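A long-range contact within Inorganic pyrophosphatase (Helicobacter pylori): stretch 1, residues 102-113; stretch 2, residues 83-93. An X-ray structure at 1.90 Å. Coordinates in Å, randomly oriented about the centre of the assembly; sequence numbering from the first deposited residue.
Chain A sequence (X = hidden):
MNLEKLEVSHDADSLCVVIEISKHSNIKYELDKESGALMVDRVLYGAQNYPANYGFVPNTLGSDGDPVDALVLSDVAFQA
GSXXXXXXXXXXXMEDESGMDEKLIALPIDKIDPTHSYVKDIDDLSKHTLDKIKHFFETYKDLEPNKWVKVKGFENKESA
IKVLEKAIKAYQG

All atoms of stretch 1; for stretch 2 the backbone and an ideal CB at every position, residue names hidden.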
# COMPACT_ATOMS: atom_id res chain seq x y z
N GLU A 102 -11.91 -29.74 -1.50
CA GLU A 102 -11.53 -29.46 -2.87
C GLU A 102 -11.55 -27.96 -3.07
O GLU A 102 -12.43 -27.27 -2.55
CB GLU A 102 -12.52 -30.12 -3.83
CG GLU A 102 -13.96 -29.68 -3.61
CD GLU A 102 -14.56 -30.25 -2.33
OE1 GLU A 102 -15.43 -29.58 -1.73
OE2 GLU A 102 -14.17 -31.37 -1.94
N LYS A 103 -10.57 -27.44 -3.80
CA LYS A 103 -10.54 -26.01 -4.08
C LYS A 103 -10.48 -25.89 -5.60
O LYS A 103 -9.49 -26.28 -6.22
CB LYS A 103 -9.29 -25.34 -3.48
CG LYS A 103 -9.08 -25.55 -1.98
CD LYS A 103 -10.17 -24.92 -1.15
CE LYS A 103 -9.93 -25.15 0.34
NZ LYS A 103 -11.10 -24.76 1.17
N LEU A 104 -11.54 -25.37 -6.20
CA LEU A 104 -11.56 -25.19 -7.64
C LEU A 104 -10.49 -24.14 -7.98
O LEU A 104 -10.28 -23.20 -7.22
CB LEU A 104 -12.94 -24.70 -8.09
CG LEU A 104 -14.11 -25.67 -7.93
CD1 LEU A 104 -15.44 -24.99 -8.26
CD2 LEU A 104 -13.89 -26.87 -8.83
N ILE A 105 -9.82 -24.32 -9.11
CA ILE A 105 -8.79 -23.37 -9.55
C ILE A 105 -9.37 -22.65 -10.76
O ILE A 105 -9.70 -23.28 -11.76
CB ILE A 105 -7.49 -24.09 -9.97
CG1 ILE A 105 -6.95 -24.94 -8.81
CG2 ILE A 105 -6.44 -23.07 -10.44
CD1 ILE A 105 -6.66 -24.18 -7.53
N ALA A 106 -9.49 -21.33 -10.67
CA ALA A 106 -10.07 -20.56 -11.76
C ALA A 106 -9.35 -19.27 -12.11
O ALA A 106 -8.44 -18.84 -11.41
CB ALA A 106 -11.53 -20.25 -11.44
N LEU A 107 -9.80 -18.66 -13.21
CA LEU A 107 -9.27 -17.39 -13.69
C LEU A 107 -10.46 -16.53 -14.08
O LEU A 107 -11.53 -17.05 -14.41
CB LEU A 107 -8.38 -17.63 -14.92
CG LEU A 107 -7.02 -18.29 -14.70
CD1 LEU A 107 -6.51 -18.87 -16.00
CD2 LEU A 107 -6.04 -17.25 -14.15
N PRO A 108 -10.30 -15.20 -14.04
CA PRO A 108 -11.44 -14.36 -14.42
C PRO A 108 -11.69 -14.64 -15.90
O PRO A 108 -10.77 -15.04 -16.60
CB PRO A 108 -10.91 -12.94 -14.21
CG PRO A 108 -9.89 -13.12 -13.11
CD PRO A 108 -9.19 -14.38 -13.54
N ILE A 109 -12.91 -14.43 -16.37
CA ILE A 109 -13.17 -14.66 -17.78
C ILE A 109 -12.40 -13.60 -18.56
O ILE A 109 -12.14 -12.51 -18.05
CB ILE A 109 -14.67 -14.58 -18.12
CG1 ILE A 109 -15.25 -13.27 -17.60
CG2 ILE A 109 -15.40 -15.78 -17.53
CD1 ILE A 109 -16.70 -13.06 -18.00
N ASP A 110 -12.03 -13.92 -19.80
CA ASP A 110 -11.28 -13.00 -20.65
C ASP A 110 -11.92 -11.63 -20.81
O ASP A 110 -11.22 -10.63 -20.98
CB ASP A 110 -11.03 -13.62 -22.03
CG ASP A 110 -10.03 -14.76 -21.99
OD1 ASP A 110 -9.34 -14.92 -20.96
OD2 ASP A 110 -9.91 -15.49 -23.00
N LYS A 111 -13.25 -11.57 -20.76
CA LYS A 111 -13.94 -10.30 -20.90
C LYS A 111 -13.56 -9.35 -19.76
O LYS A 111 -13.50 -8.13 -19.93
CB LYS A 111 -15.46 -10.52 -20.92
CG LYS A 111 -16.28 -9.27 -21.18
CD LYS A 111 -17.75 -9.60 -21.31
CE LYS A 111 -18.59 -8.34 -21.52
NZ LYS A 111 -18.21 -7.62 -22.77
N ILE A 112 -13.30 -9.92 -18.58
CA ILE A 112 -12.92 -9.14 -17.41
C ILE A 112 -11.43 -8.79 -17.41
O ILE A 112 -11.05 -7.64 -17.22
CB ILE A 112 -13.26 -9.90 -16.10
CG1 ILE A 112 -14.77 -10.03 -15.96
CG2 ILE A 112 -12.66 -9.19 -14.89
CD1 ILE A 112 -15.22 -10.86 -14.77
N ASP A 113 -10.59 -9.80 -17.63
CA ASP A 113 -9.14 -9.63 -17.68
C ASP A 113 -8.55 -10.78 -18.50
O ASP A 113 -8.59 -11.94 -18.06
CB ASP A 113 -8.55 -9.63 -16.27
CG ASP A 113 -7.05 -9.36 -16.26
OD1 ASP A 113 -6.44 -9.28 -17.34
OD2 ASP A 113 -6.48 -9.22 -15.16
N UNK A 83 -18.04 -9.93 -6.66
CA UNK A 83 -18.34 -11.15 -7.39
C UNK A 83 -17.67 -11.09 -8.75
O UNK A 83 -17.81 -10.11 -9.48
CB UNK A 83 -19.85 -11.35 -7.53
N UNK A 84 -16.92 -12.14 -9.09
CA UNK A 84 -16.24 -12.18 -10.38
C UNK A 84 -16.65 -13.40 -11.19
O UNK A 84 -16.80 -14.49 -10.64
CB UNK A 84 -14.72 -12.17 -10.18
N UNK A 85 -16.86 -13.21 -12.49
CA UNK A 85 -17.22 -14.32 -13.36
C UNK A 85 -15.89 -14.96 -13.73
O UNK A 85 -14.98 -14.29 -14.23
CB UNK A 85 -18.02 -13.87 -14.59
N UNK A 86 -15.78 -16.26 -13.49
CA UNK A 86 -14.54 -16.97 -13.75
C UNK A 86 -14.71 -18.20 -14.63
O UNK A 86 -15.82 -18.57 -15.01
CB UNK A 86 -13.90 -17.38 -12.42
N UNK A 87 -13.59 -18.84 -14.97
CA UNK A 87 -13.61 -20.05 -15.77
C UNK A 87 -12.67 -21.05 -15.12
O UNK A 87 -11.59 -20.68 -14.65
CB UNK A 87 -13.21 -19.77 -17.22
N UNK A 88 -13.08 -22.31 -15.07
CA UNK A 88 -12.27 -23.36 -14.46
C UNK A 88 -11.09 -23.81 -15.30
O UNK A 88 -11.16 -23.86 -16.53
CB UNK A 88 -13.15 -24.57 -14.16
N UNK A 89 -9.99 -24.15 -14.62
CA UNK A 89 -8.81 -24.68 -15.29
C UNK A 89 -8.27 -25.88 -14.52
O UNK A 89 -7.36 -26.57 -14.98
CB UNK A 89 -7.73 -23.60 -15.43
N UNK A 90 -8.83 -26.13 -13.33
CA UNK A 90 -8.38 -27.25 -12.53
C UNK A 90 -8.97 -27.31 -11.13
O UNK A 90 -9.89 -26.57 -10.81
CB UNK A 90 -6.85 -27.21 -12.43
N UNK A 91 -8.44 -28.21 -10.31
CA UNK A 91 -8.90 -28.36 -8.93
C UNK A 91 -7.77 -28.85 -8.04
O UNK A 91 -6.91 -29.63 -8.47
CB UNK A 91 -10.09 -29.32 -8.86
N UNK A 92 -7.74 -28.36 -6.80
CA UNK A 92 -6.73 -28.75 -5.82
C UNK A 92 -7.38 -29.61 -4.74
O UNK A 92 -8.31 -29.17 -4.06
CB UNK A 92 -6.06 -27.52 -5.20
N UNK A 93 -6.89 -30.84 -4.60
CA UNK A 93 -7.42 -31.77 -3.61
C UNK A 93 -6.56 -31.80 -2.35
O UNK A 93 -5.34 -31.87 -2.43
CB UNK A 93 -7.52 -33.17 -4.21

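The two stretches pair as antiparallel strands, and most of the backbone bonding is indifferent to side chains. Position 83 has nothing of stretch 1 within 5.5 Å of its ideal CB, so this contact leaves the choice open; it is Val 83. At position 84 CA-to-CB points toward stretch 1, with CD1 of Ile 112 4.8 Å from the ideal CB, which favours a modest apolar group. Val 84 places CG2 3.7 Å from Ile 112 CD1 and 4.2 Å from Pro 108 CB.

Position 85 points sideways, past CD1 of Ile 109 and Ile 112, so an aliphatic stem suits it whatever its tip. It is Lys 85, whose CB lies 3.7 Å from Ile 109 CD1 while the amine leads away; its backbone O accepts a bond from Ile 109 N (3.0 Å).

At position 86 the ideal CB is tight against Leu 107 O (3.1 Å) and close to Ala 106 CB, which favours a small residue. Ala 86 sets its CB 3.9 Å from Ala 106 CB.

Position 87 forms a hydrogen-bonded pair with Leu 107, and its side chain shares a face with the leucine. Within a long side chain's reach lie Pro 108 O and the carboxylate of Asp 110, so a basic residue is attractive, though an apolar one could pack on Leu 107. Arg 87 does both: Leu 107 CD1 covers one guanidinium face, 3.6 Å from NH1, and NE makes a long salt bridge with Asp 110 OD1 (3.9 Å). A water accepts from NH1 and donates to Pro 108 O and Asp 110 OD1, joining the three.

Position 88 lies on the face of Leu 104 and Ala 106, and an apolar chain of some length would suit it. Leu 88 brings CD1 4.4 Å from Ala 106 CB and CD2 4.4 Å from Leu 104 CD2.

The register shifts here in a beta bulge. Position 89 points sideways, near Leu 107 CD1; several aliphatics would fit. Val 89 packs CG2 3.8 Å from Ile 105 CG2 and CG1 4.0 Å from Leu 107 CD1.

At position 90, phi/psi of 172/-171° is typical of glycine, and an ideal CB would lie 4.0 Å from Ile 105 CB. Gly 90 accepts from Ile 105 N at its O (2.8 Å).

Position 91 faces Leu 104, inviting an aliphatic; Val 91 CG2 is 4.4 Å from Leu 104 CD2. Position 92, near Ile 105 CD1, also suits one: Leu 92 CB lies 4.1 Å from that atom. Position 93 is little constrained; Asn 93 ND2 approaches Glu 102 CB at 4.1 Å.

Stretch 2 (83-93) VVKARLVGVLN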
# COMPACT_ATOMS: atom_id res chain seq x y z
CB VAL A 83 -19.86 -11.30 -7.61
CG1 VAL A 83 -20.15 -12.60 -8.34
CG2 VAL A 83 -20.58 -11.25 -6.28
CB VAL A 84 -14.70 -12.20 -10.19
CG1 VAL A 84 -14.29 -13.44 -9.41
CG2 VAL A 84 -14.01 -12.17 -11.55
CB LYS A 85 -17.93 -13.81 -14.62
CG LYS A 85 -19.30 -13.21 -14.36
CD LYS A 85 -19.99 -12.85 -15.68
CE LYS A 85 -21.42 -12.40 -15.46
NZ LYS A 85 -22.13 -12.20 -16.76
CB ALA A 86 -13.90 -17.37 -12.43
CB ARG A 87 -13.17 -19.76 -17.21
CG ARG A 87 -11.76 -19.23 -17.35
CD ARG A 87 -11.54 -18.72 -18.77
NE ARG A 87 -10.20 -18.17 -18.96
CZ ARG A 87 -9.10 -18.90 -19.08
NH1 ARG A 87 -7.93 -18.30 -19.24
NH2 ARG A 87 -9.17 -20.22 -19.07
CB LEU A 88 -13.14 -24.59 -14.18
CG LEU A 88 -13.82 -24.80 -12.82
CD1 LEU A 88 -14.37 -23.51 -12.28
CD2 LEU A 88 -14.91 -25.85 -13.00
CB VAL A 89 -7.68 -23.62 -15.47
CG1 VAL A 89 -8.16 -22.51 -16.40
CG2 VAL A 89 -7.26 -23.04 -14.13
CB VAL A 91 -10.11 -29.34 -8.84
CG1 VAL A 91 -9.72 -30.72 -9.34
CG2 VAL A 91 -10.61 -29.42 -7.40
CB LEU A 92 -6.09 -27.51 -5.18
CG LEU A 92 -5.06 -27.75 -4.06
CD1 LEU A 92 -3.94 -28.65 -4.55
CD2 LEU A 92 -4.50 -26.41 -3.60
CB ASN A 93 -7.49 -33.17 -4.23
CG ASN A 93 -8.42 -33.23 -5.43
OD1 ASN A 93 -8.13 -33.91 -6.42
ND2 ASN A 93 -9.54 -32.53 -5.34
O HOH W 1 -8.82 -15.67 -18.41
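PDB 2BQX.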